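Local coordinates for protein putative TRAP PERIPLASMIC SOLUTE BINDING PROTEIN (Haemophilus influenzae, PDB 4PBQ) that binds l-gulonate and probably delivers it, or a related sugar acid, to a TRAP transporter, as periplasmic solute-binding proteins of this family do, at residues L236-L240 against K241-K245; I246-E249 against D250-F254. All blocks are in the same frame, centred on the assembly; numbering follows the deposited sequence.

How the interactions relate
Coming from the N terminus, the chain first meets these contacts at the end of strand 231-239, which lies between strands 86-89 and 136-151 and runs antiparallel to both. Interaction 1 (236-245) turns that strand into the short helix 240-243. Interaction 2 (246-254) follows in series, neither enclosing nor crossing the first, and starts the long helix 248-281. The two touch, with centres about 11 Å apart: W243 O accepts a probable hydrogen bond from Q251 NE2, closing the loop between the helices, while W243 and I238 pack on F254. Together they lay the start of the long helix back against the end of the sheet.

Interaction 1: L236-L240 against K241-K245; sequences LQISL and KTWNK
I238 and W243 meet at the corner where a sheet strand gives way to a short helix, their side chains crossing at about a right angle. The isoleucine CB carries two branches into this corner. CG2 lies 3.6 Å from W243 CE3, approaching the indole obliquely. The other branch, set anti to the backbone N (chi1 -176°), takes CG1 past T242 CG2 and ends with CD1 3.8 Å from that same methyl. L240 CD1 also approaches the indole, reaching W243 CD1 at 4.2 Å, while L240 CG packs 3.7 Å from N244 ND2.

S239 is the N-cap. The stronger partner of its hydroxyl is L79 O; K241 N adds only a weak capping bond to OG (3.3 Å, N-H...O 131°). The first helical turn is held more firmly by W243 N to S239 O at 2.8 Å, followed by N244 N to L240 O at 2.9 Å. The strand itself pairs on both edges, S239 with E85 and I238 with K137. The hydrogen bonds across this corner thus come from the backbone and the S239 hydroxyl, whereas I238, T242 and W243 meet by apolar contact on its buried side.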
loop_
_atom_site.group_PDB
_atom_site.type_symbol
_atom_site.label_atom_id
_atom_site.label_comp_id
_atom_site.label_asym_id
_atom_site.label_seq_id
_atom_site.Cartn_x
_atom_site.Cartn_y
_atom_site.Cartn_z
ATOM N N LEU A 236 -5.223 -0.455 8.046
ATOM C CA LEU A 236 -5.137 -0.133 9.469
ATOM C C LEU A 236 -5.595 -1.340 10.239
ATOM O O LEU A 236 -6.731 -1.797 10.079
ATOM C CB LEU A 236 -6.062 1.032 9.800
ATOM C CG LEU A 236 -6.165 1.416 11.266
ATOM C CD1 LEU A 236 -4.806 1.795 11.840
ATOM C CD2 LEU A 236 -7.124 2.592 11.370
ATOM N N GLN A 237 -4.708 -1.843 11.090
ATOM C CA GLN A 237 -4.876 -3.135 11.718
ATOM C C GLN A 237 -4.607 -3.065 13.216
ATOM O O GLN A 237 -3.826 -2.240 13.652
ATOM C CB GLN A 237 -3.860 -4.114 11.123
ATOM C CG GLN A 237 -4.081 -4.427 9.660
ATOM C CD GLN A 237 -2.806 -4.916 8.989
ATOM O OE1 GLN A 237 -2.519 -6.121 8.960
ATOM N NE2 GLN A 237 -2.008 -3.975 8.511
ATOM N N ILE A 238 -5.229 -3.966 13.967
ATOM C CA ILE A 238 -4.934 -4.108 15.398
ATOM C C ILE A 238 -4.662 -5.597 15.633
ATOM O O ILE A 238 -5.327 -6.460 15.070
ATOM C CB ILE A 238 -6.078 -3.527 16.260
ATOM C CG1 ILE A 238 -5.753 -3.563 17.753
ATOM C CG2 ILE A 238 -7.344 -4.247 16.052
ATOM C CD1 ILE A 238 -6.426 -2.368 18.497
ATOM N N SER A 239 -3.637 -5.897 16.415
ATOM C CA SER A 239 -3.383 -7.269 16.796
ATOM C C SER A 239 -4.610 -7.900 17.434
ATOM O O SER A 239 -5.276 -7.302 18.291
ATOM C CB SER A 239 -2.235 -7.331 17.796
ATOM O OG SER A 239 -2.054 -8.646 18.289
ATOM N N LEU A 240 -4.916 -9.122 17.046
ATOM C CA LEU A 240 -6.063 -9.818 17.620
ATOM C C LEU A 240 -5.874 -10.064 19.118
ATOM O O LEU A 240 -6.836 -10.057 19.880
ATOM C CB LEU A 240 -6.296 -11.132 16.880
ATOM C CG LEU A 240 -7.671 -11.784 17.066
ATOM C CD1 LEU A 240 -8.790 -10.883 16.550
ATOM C CD2 LEU A 240 -7.679 -13.109 16.362
ATOM N N LYS A 241 -4.626 -10.265 19.544
ATOM C CA LYS A 241 -4.329 -10.426 20.960
ATOM C C LYS A 241 -4.725 -9.185 21.742
ATOM O O LYS A 241 -5.252 -9.300 22.848
ATOM C CB LYS A 241 -2.863 -10.745 21.176
ATOM C CG LYS A 241 -2.448 -12.134 20.687
ATOM C CD LYS A 241 -0.939 -12.337 20.840
ATOM C CE LYS A 241 -0.563 -13.814 20.999
ATOM N NZ LYS A 241 -1.106 -14.679 19.912
ATOM N N THR A 242 -4.465 -8.011 21.159
ATOM C CA THR A 242 -4.923 -6.750 21.734
ATOM C C THR A 242 -6.445 -6.602 21.667
ATOM O O THR A 242 -7.111 -6.243 22.661
ATOM C CB THR A 242 -4.243 -5.586 21.027
ATOM O OG1 THR A 242 -2.849 -5.593 21.368
ATOM C CG2 THR A 242 -4.865 -4.268 21.407
ATOM N N TRP A 243 -7.004 -6.879 20.497
ATOM C CA TRP A 243 -8.440 -6.735 20.276
ATOM C C TRP A 243 -9.260 -7.590 21.249
ATOM O O TRP A 243 -10.275 -7.145 21.753
ATOM C CB TRP A 243 -8.752 -7.132 18.835
ATOM C CG TRP A 243 -10.081 -6.713 18.269
ATOM C CD1 TRP A 243 -11.039 -7.552 17.758
ATOM C CD2 TRP A 243 -10.597 -5.375 18.096
ATOM N NE1 TRP A 243 -12.105 -6.837 17.299
ATOM C CE2 TRP A 243 -11.864 -5.500 17.478
ATOM C CE3 TRP A 243 -10.114 -4.098 18.396
ATOM C CZ2 TRP A 243 -12.669 -4.400 17.194
ATOM C CZ3 TRP A 243 -10.891 -3.000 18.090
ATOM C CH2 TRP A 243 -12.155 -3.151 17.488
ATOM N N ASN A 244 -8.795 -8.803 21.548
ATOM C CA ASN A 244 -9.551 -9.700 22.406
ATOM C C ASN A 244 -9.501 -9.326 23.890
ATOM O O ASN A 244 -10.117 -9.990 24.713
ATOM C CB ASN A 244 -9.084 -11.144 22.203
ATOM C CG ASN A 244 -9.531 -11.726 20.877
ATOM O OD1 ASN A 244 -10.462 -11.228 20.237
ATOM N ND2 ASN A 244 -8.865 -12.794 20.454
ATOM N N LYS A 245 -8.770 -8.266 24.218
ATOM C CA LYS A 245 -8.737 -7.730 25.572
ATOM C C LYS A 245 -9.652 -6.509 25.702
ATOM O O LYS A 245 -9.837 -5.967 26.806
ATOM C CB LYS A 245 -7.308 -7.323 25.919
ATOM C CG LYS A 245 -6.307 -8.482 26.008
ATOM C CD LYS A 245 -4.879 -7.907 26.197
ATOM C CE LYS A 245 -3.812 -8.966 26.105
ATOM N NZ LYS A 245 -3.916 -9.971 27.195
#

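Interaction 2: I246-E249 against D250-F254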
loop_
_atom_site.group_PDB
_atom_site.type_symbol
_atom_site.label_atom_id
_atom_site.label_comp_id
_atom_site.label_asym_id
_atom_site.label_seq_id
_atom_site.Cartn_x
_atom_site.Cartn_y
_atom_site.Cartn_z
ATOM N N ILE A 246 -10.238 -6.107 24.576
ATOM C CA ILE A 246 -11.050 -4.899 24.516
ATOM C C ILE A 246 -12.509 -5.304 24.465
ATOM O O ILE A 246 -12.942 -5.987 23.542
ATOM C CB ILE A 246 -10.685 -4.068 23.286
ATOM C CG1 ILE A 246 -9.220 -3.630 23.352
ATOM C CG2 ILE A 246 -11.585 -2.847 23.168
ATOM C CD1 ILE A 246 -8.769 -2.863 22.140
ATOM N N PRO A 247 -13.303 -4.843 25.437
ATOM C CA PRO A 247 -14.710 -5.248 25.406
ATOM C C PRO A 247 -15.431 -4.620 24.228
ATOM O O PRO A 247 -15.011 -3.575 23.715
ATOM C CB PRO A 247 -15.279 -4.708 26.726
ATOM C CG PRO A 247 -14.330 -3.608 27.123
ATOM C CD PRO A 247 -12.971 -4.041 26.620
ATOM N N LYS A 248 -16.534 -5.235 23.825
ATOM C CA LYS A 248 -17.288 -4.746 22.684
ATOM C C LYS A 248 -17.665 -3.263 22.795
ATOM O O LYS A 248 -17.622 -2.531 21.808
ATOM C CB LYS A 248 -18.545 -5.567 22.502
ATOM C CG LYS A 248 -19.375 -5.168 21.309
ATOM C CD LYS A 248 -19.055 -6.059 20.131
ATOM C CE LYS A 248 -19.949 -5.777 18.946
ATOM N NZ LYS A 248 -19.365 -6.403 17.726
ATOM N N GLU A 249 -18.038 -2.812 23.982
ATOM C CA GLU A 249 -18.406 -1.399 24.144
ATOM C C GLU A 249 -17.282 -0.485 23.681
ATOM O O GLU A 249 -17.526 0.569 23.070
ATOM C CB GLU A 249 -18.678 -1.066 25.610
ATOM C CG GLU A 249 -19.944 -1.569 26.180
ATOM C CD GLU A 249 -20.243 -0.909 27.515
ATOM O OE1 GLU A 249 -19.281 -0.504 28.237
ATOM O OE2 GLU A 249 -21.451 -0.780 27.812
ATOM N N ASP A 250 -16.044 -0.874 24.000
ATOM C CA ASP A 250 -14.878 -0.068 23.637
ATOM C C ASP A 250 -14.499 -0.294 22.159
ATOM O O ASP A 250 -14.039 0.625 21.486
ATOM C CB ASP A 250 -13.681 -0.392 24.541
ATOM C CG ASP A 250 -13.824 0.151 25.949
ATOM O OD1 ASP A 250 -14.716 0.991 26.198
ATOM O OD2 ASP A 250 -13.010 -0.254 26.814
ATOM N N GLN A 251 -14.694 -1.525 21.667
ATOM C CA GLN A 251 -14.423 -1.840 20.271
ATOM C C GLN A 251 -15.268 -0.986 19.333
ATOM O O GLN A 251 -14.805 -0.599 18.264
ATOM C CB GLN A 251 -14.678 -3.316 19.979
ATOM C CG GLN A 251 -13.628 -4.266 20.523
ATOM C CD GLN A 251 -13.907 -5.698 20.121
ATOM O OE1 GLN A 251 -14.965 -6.002 19.558
ATOM N NE2 GLN A 251 -12.979 -6.599 20.440
ATOM N N ILE A 252 -16.505 -0.703 19.725
ATOM C CA ILE A 252 -17.382 0.165 18.943
ATOM C C ILE A 252 -16.766 1.561 18.779
ATOM O O ILE A 252 -16.866 2.175 17.706
ATOM C CB ILE A 252 -18.762 0.251 19.606
ATOM C CG1 ILE A 252 -19.526 -1.044 19.342
ATOM C CG2 ILE A 252 -19.579 1.472 19.099
ATOM C CD1 ILE A 252 -20.687 -1.271 20.318
ATOM N N ILE A 253 -16.098 2.044 19.830
ATOM C CA ILE A 253 -15.417 3.334 19.750
ATOM C C ILE A 253 -14.202 3.255 18.809
ATOM O O ILE A 253 -13.974 4.166 18.024
ATOM C CB ILE A 253 -15.007 3.833 21.137
ATOM C CG1 ILE A 253 -16.284 4.082 21.960
ATOM C CG2 ILE A 253 -14.212 5.117 21.021
ATOM C CD1 ILE A 253 -16.031 4.430 23.403
ATOM N N PHE A 254 -13.432 2.170 18.882
ATOM C CA PHE A 254 -12.324 1.953 17.946
ATOM C C PHE A 254 -12.854 1.904 16.524
ATOM O O PHE A 254 -12.234 2.429 15.619
ATOM C CB PHE A 254 -11.578 0.639 18.229
ATOM C CG PHE A 254 -10.523 0.745 19.292
ATOM C CD1 PHE A 254 -10.872 0.978 20.614
ATOM C CD2 PHE A 254 -9.177 0.616 18.960
ATOM C CE1 PHE A 254 -9.891 1.086 21.605
ATOM C CE2 PHE A 254 -8.191 0.699 19.916
ATOM C CZ PHE A 254 -8.542 0.945 21.261
HETATM O O HOH W 1 -16.735 -5.424 17.497
#
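The first turn of helix 248-281 is bonded through P247 O, which accepts from Q251 N at 2.9 Å and more weakly from D250 N, while K248 O takes I252 N at 3.0 Å. Just before the helix, I246 reaches across this turn with both branches. Its CG2, anti to the backbone N, presses on D250 CB at 3.5 Å and touches Q251 CG; CG1, beside the backbone N (chi1 -61°), carries CD1 over one face of the F254 ring. That methyl makes a CH-pi contact, 4.2 Å from the ring centroid and 22° off the normal, displaced toward the CZ rim. Y59 meets the same phenylalanine edge-to-face. P247 holds the N-cap position, and I246, the residue before it, thus packs back on the first two turns, on Q251 CG and on F254. F254 in turn touches I61 of strand 59-64 and I51 of helix 38-54, and I246 touches Y59. The proline ring crosses D250 obliquely, its CG 3.6 Å from D250 OD2. This carboxylate oxygen forms a salt bridge with K58 and a hydrogen bond with Y59 OH, so two partners grip it and probably steady its negative charge. K248 bends at chi2 (96°) and sends NZ to a water, which accepts from it and donates to Q251 OE1, both at 2.8 Å. The other end of that amide, NE2, bonds to W243 O, so the group is held at both its oxygen and its nitrogen.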